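PDB 5AVM: phosphoribosylformylglycinamidine cyclo-ligase from Thermus thermophilus HB8, which probably catalyses the ATP-dependent ring closure of formylglycinamidine ribonucleotide to 5-aminoimidazole ribonucleotide in de novo purine biosynthesis. Local coordinates for residues V55-T60 with N89-Q94; Q94-L99 with G158-S163; L102-A107 with E137-P142; H239-I244 with L298-V303. All coordinates share one frame; numbering follows the deposited sequence.

Contacts 2 and 3 pair strands of one mixed four-stranded sheet of the N-terminal domain, and contact 1 packs a helix end on an outer strand of it; contact 4 belongs to the six-stranded sheet of the C-terminal domain. Contacts 1 and 2 share Gln94, and their centres are about 7 Å apart. Strand 97-107 links contact 2 at its start to contact 3 at its end, with centres about 28 Å apart. Contact 1 also ties the domains together: its centre is about 13 Å from that of contact 4, and Asp90 OD1 lies 2.8 Å from His243 ND1, a probable hydrogen bond. Contact 3, about 31 Å centre to centre from contact 4, lies near a bound sulfate. Contacts 1 and 3 both touch the second subunit.

Contact 1. Residues V55-T60 with N89-Q94; sequences VLVATT and NDLLAQ
Val57 and Thr59 of strand 54-62 meet Asp90, Leu91 and Gln94, on helix 79-92 and the loop after it, in a helix-on-sheet contact of the N-terminal domain. Its tightest point is Thr59 CG2 against Leu91 CD1 at 3.2 Å, closer than ordinary van der Waals contact. Thr59 OG1, anti to its backbone N (chi1 179°), instead sits beside Asp90, 3.5 Å from OD2; it makes a weak hydrogen bond to Asp61, while Asp90 OD1 is bonded to His243. Strand 54-62 is outermost in this chain's sheet; its residues alternate, Val57 and Thr59 pointing to the helix while Leu56 and Ala58 pack on Phe100 and Leu102 of the second subunit, consistent with the eight-stranded barrel of PurM dimers. An alanine at Thr59 would probably open a gap beside Leu91 CD1 and leave Asp61 without its weak hydroxyl partner. The Gln94 side chain, extended beyond CG (chi2 -177°), slides past Val57 in the opposite direction and brings OE1 to 3.5 Å from Val57 CB. A water donates to Gln94 OE1 at 2.9 Å and accepts from Ala58 N at 3.3 Å, bridging loop and strand.

Contact 2. Residues Q94-L99 with G158-S163; sequences QGAEPL and GVVERS
Val159 N donates to Glu97 O at 3.0 Å, and Glu97 N returns a straighter bond to Val159 O, with an N-H...O angle of 165°. The two bonds define an antiparallel hydrogen-bonded pair. At the following non-hydrogen-bonded pair the CA atoms of Pro98 and Gly158 are only 4.1 Å apart, an approach that depends on the glycine: a CB on residue 158 would clash with Glu97 O. Leu99 leans back over the partner strand, its CD1 4.0 Å from Val159 CB and also against the Gly158 carbonyl. An alanine at Leu99 would probably leave a gap over Gly158 and deprive Val159 of this apolar partner. Towards the other end, Ala96 CB touches Val160 CB at 3.7 Å. Val160 CG2 is the branch anti to its backbone N (CG1 takes chi1 59°), and it is directed at Gly95 O, 3.2 Å away. Gly95, with a phi of 106°, is the C-prime residue of a Schellman motif, in which Ala96 N reaches Leu91 O and Gly95 N reaches Leu92 O; helix 79-92 thus ends as the chain heads into strand 97-107. The Glu97 carboxylate turns away from Val159 to a salt bridge with Arg229. Helix 225-233 meets Glu97 and Pro98 through Trp232 and Leu225, while strand 150-161 runs between strands 97-107 and 54-62, and Val57 of the latter packs on Ala96 and Val160.

Contact 3. Residues L102-A107 with E137-P142; sequences LDYLAA and ETAEMP
Residues 103-107 and 137-141 pair in parallel, the axes of the strand segments 13° apart, through five backbone bonds that alternate in direction from Glu137 N to Asp103 O through Met141 N to Ala107 O. The Leu105 N bond to Glu137 O is the most tilted, its donor 42° out of the carbonyl plane. Leu105 O is gripped twice, by Ala139 N at 2.8 Å and by a CA-H...O contact from Thr138. On the face bearing Tyr104, Ala106, Glu137 and Ala139, the tyrosine carries the side-chain contact. Its CG is anti to the backbone N (chi1 -165°), which swings the ring over the neighbouring strand: CD1 lies 3.3 Å from Glu137 CB, and OH reaches Ala139 CB, also at 3.3 Å. Both carbons approach the ring obliquely. Ala106 CB adds a contact to Ala139 CB at 3.9 Å. These strands belong to a beta-alpha-beta crossover, joined by helix 112-129, and strand 137-140 is outermost in the sheet of this chain. On the opposite face Trp150 packs against Leu105 and Ala107, while Glu140 OE1 turns off to bond with Leu110 N. The second subunit borders the contact: its Thr60 OG1 is hydrogen-bonded to Asp103 O and more weakly to Glu137 N, and its Gly62 packs against Tyr104. At the far end the Met141 side chain lies about 5 Å from a bound sulfate, which probably came from the crystallisation liquor.

Contact 4. Residues H239-I244 with L298-V303; sequences HAAAHI and LGMVLV
Ala240, Ala242, Val301, Val303 and Ile244 form one apolar face of an antiparallel pairing between strands 240-243 and 298-304, the first of them outermost in the C-terminal domain's mixed sheet. Ile244 CD1 meets Val301 CG2 at 4.0 Å, and Ala240 CB meets Val303 CB at 4.1 Å. On the other face Ala241 CB touches Met300 CE at 3.9 Å, because the methionine chain bends at its last torsion (chi3 74°), and Leu302 CD1 closes in beside it. Phe228 of helix 225-233 packs on Met300 and Leu302. At one end a classic beta bulge sets His239 and Ala240 together against Val303, whose O accepts from His239 N at 2.9 Å and from Ala240 N at 3.0 Å. At the other end the His243 ring, with CG anti to its backbone N (chi1 -172°), turns the edge at CD2 to Gly299 O. Its nitrogens are taken up by the Asp90 carboxylate and His221. Ile244 N reaches the same Gly299 O only through a weak bond, and a water links the two residues by donating to Gly299 O at 2.6 Å and to Ile244 O at 3.1 Å.

Contact 1. Residues V55-T60 with N89-Q94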
loop_
_atom_site.group_PDB
_atom_site.type_symbol
_atom_site.label_atom_id
_atom_site.label_comp_id
_atom_site.label_asym_id
_atom_site.label_seq_id
_atom_site.Cartn_x
_atom_site.Cartn_y
_atom_site.Cartn_z
ATOM N N VAL B 55 2.872 19.839 -7.216
ATOM C CA VAL B 55 3.163 18.523 -7.766
ATOM C C VAL B 55 2.704 17.471 -6.775
ATOM O O VAL B 55 3.077 17.513 -5.605
ATOM C CB VAL B 55 4.683 18.325 -8.002
ATOM C CG1 VAL B 55 4.952 16.928 -8.543
ATOM C CG2 VAL B 55 5.212 19.401 -8.957
ATOM N N LEU B 56 1.886 16.534 -7.235
ATOM C CA LEU B 56 1.433 15.476 -6.360
ATOM C C LEU B 56 2.565 14.474 -6.177
ATOM O O LEU B 56 3.206 14.045 -7.140
ATOM C CB LEU B 56 0.209 14.768 -6.939
ATOM C CG LEU B 56 -1.092 15.570 -7.027
ATOM C CD1 LEU B 56 -2.203 14.671 -7.537
ATOM C CD2 LEU B 56 -1.457 16.131 -5.664
ATOM N N VAL B 57 2.818 14.131 -4.922
ATOM C CA VAL B 57 3.842 13.167 -4.569
ATOM C C VAL B 57 3.219 12.182 -3.591
ATOM O O VAL B 57 2.115 12.393 -3.093
ATOM C CB VAL B 57 5.059 13.843 -3.893
ATOM C CG1 VAL B 57 5.781 14.728 -4.888
ATOM C CG2 VAL B 57 4.609 14.659 -2.701
ATOM N N ALA B 58 3.916 11.090 -3.331
ATOM C CA ALA B 58 3.410 10.106 -2.394
ATOM C C ALA B 58 4.488 9.089 -2.083
ATOM O O ALA B 58 5.519 9.007 -2.761
ATOM C CB ALA B 58 2.162 9.405 -2.962
ATOM N N THR B 59 4.227 8.310 -1.046
ATOM C CA THR B 59 5.145 7.284 -0.604
ATOM C C THR B 59 4.271 6.204 0.024
ATOM O O THR B 59 3.159 6.488 0.471
ATOM C CB THR B 59 6.128 7.872 0.459
ATOM O OG1 THR B 59 7.026 6.854 0.910
ATOM C CG2 THR B 59 5.366 8.430 1.648
ATOM N N THR B 60 4.753 4.968 0.017
ATOM C CA THR B 60 4.034 3.871 0.643
ATOM C C THR B 60 5.065 3.186 1.549
ATOM O O THR B 60 6.224 3.020 1.162
ATOM C CB THR B 60 3.445 2.893 -0.404
ATOM O OG1 THR B 60 2.486 2.050 0.245
ATOM C CG2 THR B 60 4.534 2.040 -1.058
ATOM N N ASN B 89 7.760 11.468 7.104
ATOM C CA ASN B 89 9.169 11.774 6.875
ATOM C C ASN B 89 9.664 11.449 5.479
ATOM O O ASN B 89 10.458 12.197 4.925
ATOM C CB ASN B 89 10.058 11.062 7.902
ATOM C CG ASN B 89 9.934 11.651 9.303
ATOM O OD1 ASN B 89 9.217 12.638 9.523
ATOM N ND2 ASN B 89 10.638 11.045 10.263
ATOM N N ASP B 90 9.222 10.333 4.912
ATOM C CA ASP B 90 9.648 9.969 3.559
ATOM C C ASP B 90 9.200 11.030 2.559
ATOM O O ASP B 90 9.809 11.203 1.497
ATOM C CB ASP B 90 9.078 8.602 3.167
ATOM C CG ASP B 90 10.037 7.462 3.472
ATOM O OD1 ASP B 90 11.032 7.691 4.194
ATOM O OD2 ASP B 90 9.797 6.333 2.987
ATOM N N LEU B 91 8.133 11.742 2.918
ATOM C CA LEU B 91 7.584 12.799 2.082
ATOM C C LEU B 91 8.334 14.105 2.353
ATOM O O LEU B 91 8.644 14.846 1.423
ATOM C CB LEU B 91 6.082 12.967 2.359
ATOM C CG LEU B 91 5.141 12.844 1.152
ATOM C CD1 LEU B 91 5.232 11.454 0.545
ATOM C CD2 LEU B 91 3.721 13.119 1.590
ATOM N N LEU B 92 8.639 14.380 3.623
ATOM C CA LEU B 92 9.373 15.590 3.984
ATOM C C LEU B 92 10.742 15.608 3.325
ATOM O O LEU B 92 11.315 16.672 3.111
ATOM C CB LEU B 92 9.537 15.695 5.498
ATOM C CG LEU B 92 8.277 16.047 6.295
ATOM C CD1 LEU B 92 8.579 15.947 7.789
ATOM C CD2 LEU B 92 7.795 17.443 5.928
ATOM N N ALA B 93 11.266 14.427 3.010
ATOM C CA ALA B 93 12.566 14.309 2.353
ATOM C C ALA B 93 12.464 14.818 0.920
ATOM O O ALA B 93 13.451 15.261 0.337
ATOM C CB ALA B 93 13.019 12.863 2.354
ATOM N N GLN B 94 11.264 14.747 0.354
ATOM C CA GLN B 94 11.019 15.214 -1.009
ATOM C C GLN B 94 10.759 16.726 -1.030
ATOM O O GLN B 94 10.933 17.386 -2.054
ATOM C CB GLN B 94 9.806 14.480 -1.600
ATOM C CG GLN B 94 9.965 12.969 -1.678
ATOM C CD GLN B 94 8.779 12.291 -2.344
ATOM O OE1 GLN B 94 8.348 12.693 -3.425
ATOM N NE2 GLN B 94 8.252 11.249 -1.705
HETATM O O HOH W 1 6.672 10.999 -5.139
#

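Contact 2. Residues Q94-L99 with G158-S163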
loop_
_atom_site.group_PDB
_atom_site.type_symbol
_atom_site.label_atom_id
_atom_site.label_comp_id
_atom_site.label_asym_id
_atom_site.label_seq_id
_atom_site.Cartn_x
_atom_site.Cartn_y
_atom_site.Cartn_z
ATOM N N GLN B 94 11.264 14.747 0.354
ATOM C CA GLN B 94 11.019 15.214 -1.009
ATOM C C GLN B 94 10.759 16.726 -1.030
ATOM O O GLN B 94 10.933 17.386 -2.054
ATOM C CB GLN B 94 9.806 14.480 -1.600
ATOM C CG GLN B 94 9.965 12.969 -1.678
ATOM C CD GLN B 94 8.779 12.291 -2.344
ATOM O OE1 GLN B 94 8.348 12.693 -3.425
ATOM N NE2 GLN B 94 8.252 11.249 -1.705
ATOM N N GLY B 95 10.332 17.255 0.113
ATOM C CA GLY B 95 10.036 18.669 0.248
ATOM C C GLY B 95 8.539 18.918 0.298
ATOM O O GLY B 95 8.086 20.057 0.194
ATOM N N ALA B 96 7.767 17.858 0.500
ATOM C CA ALA B 96 6.317 17.978 0.505
ATOM C C ALA B 96 5.611 17.944 1.852
ATOM O O ALA B 96 6.176 17.524 2.860
ATOM C CB ALA B 96 5.724 16.903 -0.402
ATOM N N GLU B 97 4.360 18.405 1.836
ATOM C CA GLU B 97 3.478 18.424 3.005
ATOM C C GLU B 97 2.409 17.357 2.768
ATOM O O GLU B 97 2.001 17.119 1.628
ATOM C CB GLU B 97 2.783 19.780 3.165
ATOM C CG GLU B 97 3.688 20.927 3.532
ATOM C CD GLU B 97 2.968 21.957 4.372
ATOM O OE1 GLU B 97 2.797 21.712 5.592
ATOM O OE2 GLU B 97 2.561 22.998 3.811
ATOM N N PRO B 98 1.929 16.710 3.842
ATOM C CA PRO B 98 0.907 15.669 3.691
ATOM C C PRO B 98 -0.480 16.167 3.308
ATOM O O PRO B 98 -0.907 17.225 3.760
ATOM C CB PRO B 98 0.925 14.978 5.055
ATOM C CG PRO B 98 1.256 16.093 5.988
ATOM C CD PRO B 98 2.346 16.843 5.251
ATOM N N LEU B 99 -1.172 15.392 2.468
ATOM C CA LEU B 99 -2.537 15.713 2.028
ATOM C C LEU B 99 -3.563 14.726 2.617
ATOM O O LEU B 99 -4.681 15.116 2.954
ATOM C CB LEU B 99 -2.646 15.696 0.496
ATOM C CG LEU B 99 -2.177 16.918 -0.300
ATOM C CD1 LEU B 99 -2.306 16.630 -1.798
ATOM C CD2 LEU B 99 -3.008 18.135 0.082
ATOM N N GLY B 158 0.917 13.718 -0.776
ATOM C CA GLY B 158 1.248 15.066 -0.368
ATOM C C GLY B 158 1.359 15.993 -1.545
ATOM O O GLY B 158 0.937 15.652 -2.644
ATOM N N VAL B 159 1.926 17.170 -1.327
ATOM C CA VAL B 159 2.062 18.132 -2.404
ATOM C C VAL B 159 3.306 18.982 -2.174
ATOM O O VAL B 159 3.694 19.233 -1.037
ATOM C CB VAL B 159 0.781 19.024 -2.498
ATOM C CG1 VAL B 159 0.620 19.863 -1.221
ATOM C CG2 VAL B 159 0.832 19.897 -3.745
ATOM N N VAL B 160 3.940 19.408 -3.259
ATOM C CA VAL B 160 5.144 20.226 -3.176
ATOM C C VAL B 160 5.255 21.105 -4.428
ATOM O O VAL B 160 4.820 20.709 -5.506
ATOM C CB VAL B 160 6.394 19.319 -3.067
ATOM C CG1 VAL B 160 6.473 18.405 -4.277
ATOM C CG2 VAL B 160 7.655 20.164 -2.928
ATOM N N GLU B 161 5.804 22.307 -4.283
ATOM C CA GLU B 161 5.976 23.189 -5.437
ATOM C C GLU B 161 7.192 22.646 -6.169
ATOM O O GLU B 161 8.241 22.434 -5.560
ATOM C CB GLU B 161 6.213 24.630 -4.989
ATOM C CG GLU B 161 5.037 25.235 -4.230
ATOM C CD GLU B 161 3.856 25.569 -5.125
ATOM O OE1 GLU B 161 2.718 25.160 -4.795
ATOM O OE2 GLU B 161 4.068 26.247 -6.152
ATOM N N ARG B 162 7.040 22.418 -7.470
ATOM C CA ARG B 162 8.098 21.848 -8.302
ATOM C C ARG B 162 9.505 22.376 -8.064
ATOM O O ARG B 162 10.441 21.602 -7.865
ATOM C CB ARG B 162 7.742 22.016 -9.778
ATOM C CG ARG B 162 8.622 21.220 -10.741
ATOM C CD ARG B 162 9.246 22.157 -11.754
ATOM N NE ARG B 162 8.289 23.172 -12.178
ATOM C CZ ARG B 162 8.620 24.399 -12.555
ATOM N NH1 ARG B 162 9.888 24.770 -12.563
ATOM N NH2 ARG B 162 7.679 25.257 -12.921
ATOM N N SER B 163 9.671 23.691 -8.086
ATOM C CA SER B 163 10.999 24.245 -7.893
ATOM C C SER B 163 11.501 24.164 -6.449
ATOM O O SER B 163 12.649 24.509 -6.169
ATOM C CB SER B 163 11.046 25.688 -8.417
ATOM O OG SER B 163 9.959 26.447 -7.936
#

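Contact 3. Residues L102-A107 with E137-P142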
loop_
_atom_site.group_PDB
_atom_site.type_symbol
_atom_site.label_atom_id
_atom_site.label_comp_id
_atom_site.label_asym_id
_atom_site.label_seq_id
_atom_site.Cartn_x
_atom_site.Cartn_y
_atom_site.Cartn_z
ATOM N N LEU B 102 -3.996 6.583 3.990
ATOM C CA LEU B 102 -4.906 5.440 3.928
ATOM C C LEU B 102 -4.028 4.200 4.110
ATOM O O LEU B 102 -2.855 4.212 3.718
ATOM C CB LEU B 102 -5.708 5.401 2.617
ATOM C CG LEU B 102 -5.155 5.154 1.217
ATOM C CD1 LEU B 102 -6.330 4.802 0.325
ATOM C CD2 LEU B 102 -4.426 6.377 0.681
ATOM N N ASP B 103 -4.577 3.143 4.709
ATOM C CA ASP B 103 -3.782 1.951 5.005
ATOM C C ASP B 103 -4.312 0.575 4.609
ATOM O O ASP B 103 -5.502 0.397 4.358
ATOM C CB ASP B 103 -3.491 1.934 6.501
ATOM C CG ASP B 103 -4.743 2.145 7.335
ATOM O OD1 ASP B 103 -5.731 1.402 7.131
ATOM O OD2 ASP B 103 -4.748 3.054 8.196
ATOM N N TYR B 104 -3.401 -0.400 4.591
ATOM C CA TYR B 104 -3.719 -1.785 4.251
ATOM C C TYR B 104 -3.202 -2.744 5.320
ATOM O O TYR B 104 -2.028 -3.120 5.293
ATOM C CB TYR B 104 -3.069 -2.173 2.932
ATOM C CG TYR B 104 -3.633 -3.439 2.338
ATOM C CD1 TYR B 104 -4.899 -3.443 1.751
ATOM C CD2 TYR B 104 -2.907 -4.631 2.353
ATOM C CE1 TYR B 104 -5.434 -4.595 1.187
ATOM C CE2 TYR B 104 -3.431 -5.801 1.791
ATOM C CZ TYR B 104 -4.699 -5.772 1.208
ATOM O OH TYR B 104 -5.241 -6.908 0.638
ATOM N N LEU B 105 -4.067 -3.153 6.246
ATOM C CA LEU B 105 -3.664 -4.070 7.318
ATOM C C LEU B 105 -3.922 -5.537 6.957
ATOM O O LEU B 105 -5.020 -5.887 6.539
ATOM C CB LEU B 105 -4.403 -3.712 8.619
ATOM C CG LEU B 105 -3.897 -2.505 9.427
ATOM C CD1 LEU B 105 -3.512 -1.358 8.509
ATOM C CD2 LEU B 105 -4.979 -2.065 10.413
ATOM N N ALA B 106 -2.913 -6.388 7.119
ATOM C CA ALA B 106 -3.052 -7.811 6.798
ATOM C C ALA B 106 -2.483 -8.689 7.915
ATOM O O ALA B 106 -1.388 -8.444 8.418
ATOM C CB ALA B 106 -2.353 -8.120 5.478
ATOM N N ALA B 107 -3.225 -9.726 8.289
ATOM C CA ALA B 107 -2.786 -10.605 9.366
ATOM C C ALA B 107 -3.232 -12.038 9.169
ATOM O O ALA B 107 -4.085 -12.324 8.327
ATOM C CB ALA B 107 -3.333 -10.099 10.680
ATOM N N GLU B 137 -7.870 -0.508 3.786
ATOM C CA GLU B 137 -8.351 -1.875 3.632
ATOM C C GLU B 137 -7.829 -2.840 4.683
ATOM O O GLU B 137 -7.059 -2.471 5.577
ATOM C CB GLU B 137 -8.031 -2.420 2.238
ATOM C CG GLU B 137 -8.814 -1.749 1.115
ATOM C CD GLU B 137 -10.302 -1.608 1.423
ATOM O OE1 GLU B 137 -10.890 -2.578 1.963
ATOM O OE2 GLU B 137 -10.876 -0.530 1.112
ATOM N N THR B 138 -8.257 -4.089 4.545
ATOM C CA THR B 138 -7.894 -5.142 5.477
ATOM C C THR B 138 -7.826 -6.466 4.707
ATOM O O THR B 138 -8.556 -6.668 3.739
ATOM C CB THR B 138 -8.962 -5.225 6.603
ATOM O OG1 THR B 138 -8.345 -5.621 7.827
ATOM C CG2 THR B 138 -10.061 -6.222 6.246
ATOM N N ALA B 139 -6.936 -7.355 5.127
ATOM C CA ALA B 139 -6.788 -8.649 4.484
ATOM C C ALA B 139 -6.459 -9.712 5.521
ATOM O O ALA B 139 -5.609 -9.511 6.398
ATOM C CB ALA B 139 -5.699 -8.594 3.441
ATOM N N GLU B 140 -7.152 -10.843 5.420
ATOM C CA GLU B 140 -6.946 -11.961 6.326
ATOM C C GLU B 140 -6.514 -13.163 5.489
ATOM O O GLU B 140 -7.307 -13.729 4.738
ATOM C CB GLU B 140 -8.235 -12.261 7.104
ATOM C CG GLU B 140 -8.131 -13.451 8.043
ATOM C CD GLU B 140 -9.251 -13.503 9.060
ATOM O OE1 GLU B 140 -9.223 -12.702 10.016
ATOM O OE2 GLU B 140 -10.167 -14.341 8.898
ATOM N N MET B 141 -5.241 -13.530 5.607
ATOM C CA MET B 141 -4.694 -14.649 4.850
ATOM C C MET B 141 -3.798 -15.534 5.710
ATOM O O MET B 141 -2.576 -15.359 5.758
ATOM C CB MET B 141 -3.909 -14.135 3.638
ATOM C CG MET B 141 -4.720 -13.225 2.713
ATOM S SD MET B 141 -3.740 -12.562 1.352
ATOM C CE MET B 141 -2.855 -11.240 2.169
ATOM N N PRO B 142 -4.409 -16.495 6.416
ATOM C CA PRO B 142 -3.659 -17.410 7.275
ATOM C C PRO B 142 -2.750 -18.308 6.451
ATOM O O PRO B 142 -1.907 -19.023 6.993
ATOM C CB PRO B 142 -4.761 -18.177 7.999
ATOM C CG PRO B 142 -5.900 -18.145 7.022
ATOM C CD PRO B 142 -5.858 -16.725 6.544
#

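Contact 4. Residues H239-I244 with L298-V303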
loop_
_atom_site.group_PDB
_atom_site.type_symbol
_atom_site.label_atom_id
_atom_site.label_comp_id
_atom_site.label_asym_id
_atom_site.label_seq_id
_atom_site.Cartn_x
_atom_site.Cartn_y
_atom_site.Cartn_z
ATOM N N HIS B 239 18.643 21.953 0.529
ATOM C CA HIS B 239 18.993 21.355 -0.757
ATOM C C HIS B 239 18.438 19.950 -0.917
ATOM O O HIS B 239 17.731 19.655 -1.881
ATOM C CB HIS B 239 20.509 21.310 -0.938
ATOM C CG HIS B 239 21.132 22.654 -1.132
ATOM N ND1 HIS B 239 22.467 22.818 -1.429
ATOM C CD2 HIS B 239 20.600 23.898 -1.071
ATOM C CE1 HIS B 239 22.730 24.107 -1.542
ATOM N NE2 HIS B 239 21.615 24.784 -1.330
ATOM N N ALA B 240 18.780 19.081 0.027
ATOM C CA ALA B 240 18.316 17.706 0.005
ATOM C C ALA B 240 18.041 17.262 1.433
ATOM O O ALA B 240 18.226 18.026 2.378
ATOM C CB ALA B 240 19.362 16.803 -0.638
ATOM N N ALA B 241 17.582 16.029 1.589
ATOM C CA ALA B 241 17.285 15.502 2.910
ATOM C C ALA B 241 17.182 13.999 2.803
ATOM O O ALA B 241 16.801 13.462 1.759
ATOM C CB ALA B 241 15.975 16.090 3.445
ATOM N N ALA B 242 17.539 13.322 3.885
ATOM C CA ALA B 242 17.490 11.878 3.899
ATOM C C ALA B 242 16.808 11.406 5.153
ATOM O O ALA B 242 17.113 11.873 6.246
ATOM C CB ALA B 242 18.896 11.302 3.824
ATOM N N HIS B 243 15.854 10.501 4.982
ATOM C CA HIS B 243 15.164 9.916 6.113
ATOM C C HIS B 243 15.998 8.661 6.317
ATOM O O HIS B 243 16.170 7.884 5.379
ATOM C CB HIS B 243 13.735 9.545 5.745
ATOM C CG HIS B 243 12.910 9.106 6.913
ATOM N ND1 HIS B 243 11.801 8.300 6.780
ATOM C CD2 HIS B 243 13.026 9.369 8.236
ATOM C CE1 HIS B 243 11.270 8.084 7.971
ATOM N NE2 HIS B 243 11.994 8.723 8.871
ATOM N N ILE B 244 16.547 8.485 7.518
ATOM C CA ILE B 244 17.395 7.324 7.824
ATOM C C ILE B 244 16.565 6.137 8.296
ATOM O O ILE B 244 16.271 5.979 9.489
ATOM C CB ILE B 244 18.461 7.673 8.892
ATOM C CG1 ILE B 244 19.216 8.936 8.457
ATOM C CG2 ILE B 244 19.425 6.503 9.081
ATOM C CD1 ILE B 244 19.679 8.907 7.004
ATOM N N LEU B 298 20.285 9.264 14.137
ATOM C CA LEU B 298 20.107 10.126 12.972
ATOM C C LEU B 298 18.717 9.874 12.391
ATOM O O LEU B 298 18.545 8.988 11.561
ATOM C CB LEU B 298 21.180 9.811 11.927
ATOM C CG LEU B 298 22.625 9.984 12.410
ATOM C CD1 LEU B 298 23.580 9.375 11.427
ATOM C CD2 LEU B 298 22.924 11.459 12.605
ATOM N N GLY B 299 17.729 10.644 12.844
ATOM C CA GLY B 299 16.370 10.479 12.358
ATOM C C GLY B 299 16.229 10.973 10.931
ATOM O O GLY B 299 15.530 10.370 10.113
ATOM N N MET B 300 16.897 12.085 10.637
ATOM C CA MET B 300 16.890 12.675 9.302
ATOM C C MET B 300 18.144 13.506 9.133
ATOM O O MET B 300 18.595 14.134 10.082
ATOM C CB MET B 300 15.666 13.580 9.093
ATOM C CG MET B 300 14.414 12.854 8.644
ATOM S SD MET B 300 13.300 13.949 7.750
ATOM C CE MET B 300 14.153 14.100 6.210
ATOM N N VAL B 301 18.714 13.498 7.934
ATOM C CA VAL B 301 19.907 14.291 7.666
ATOM C C VAL B 301 19.540 15.334 6.619
ATOM O O VAL B 301 18.928 15.017 5.600
ATOM C CB VAL B 301 21.083 13.429 7.128
ATOM C CG1 VAL B 301 22.312 14.308 6.907
ATOM C CG2 VAL B 301 21.407 12.300 8.107
ATOM N N LEU B 302 19.902 16.583 6.884
ATOM C CA LEU B 302 19.623 17.678 5.970
ATOM C C LEU B 302 20.903 18.168 5.301
ATOM O O LEU B 302 21.942 18.332 5.947
ATOM C CB LEU B 302 18.956 18.832 6.726
ATOM C CG LEU B 302 17.439 18.787 6.944
ATOM C CD1 LEU B 302 16.986 17.406 7.335
ATOM C CD2 LEU B 302 17.063 19.789 8.020
ATOM N N VAL B 303 20.826 18.385 3.995
ATOM C CA VAL B 303 21.958 18.881 3.231
ATOM C C VAL B 303 21.564 20.283 2.784
ATOM O O VAL B 303 20.599 20.463 2.042
ATOM C CB VAL B 303 22.228 17.997 2.003
ATOM C CG1 VAL B 303 23.547 18.383 1.367
ATOM C CG2 VAL B 303 22.230 16.532 2.410
HETATM O O HOH W 2 14.562 8.096 11.056
#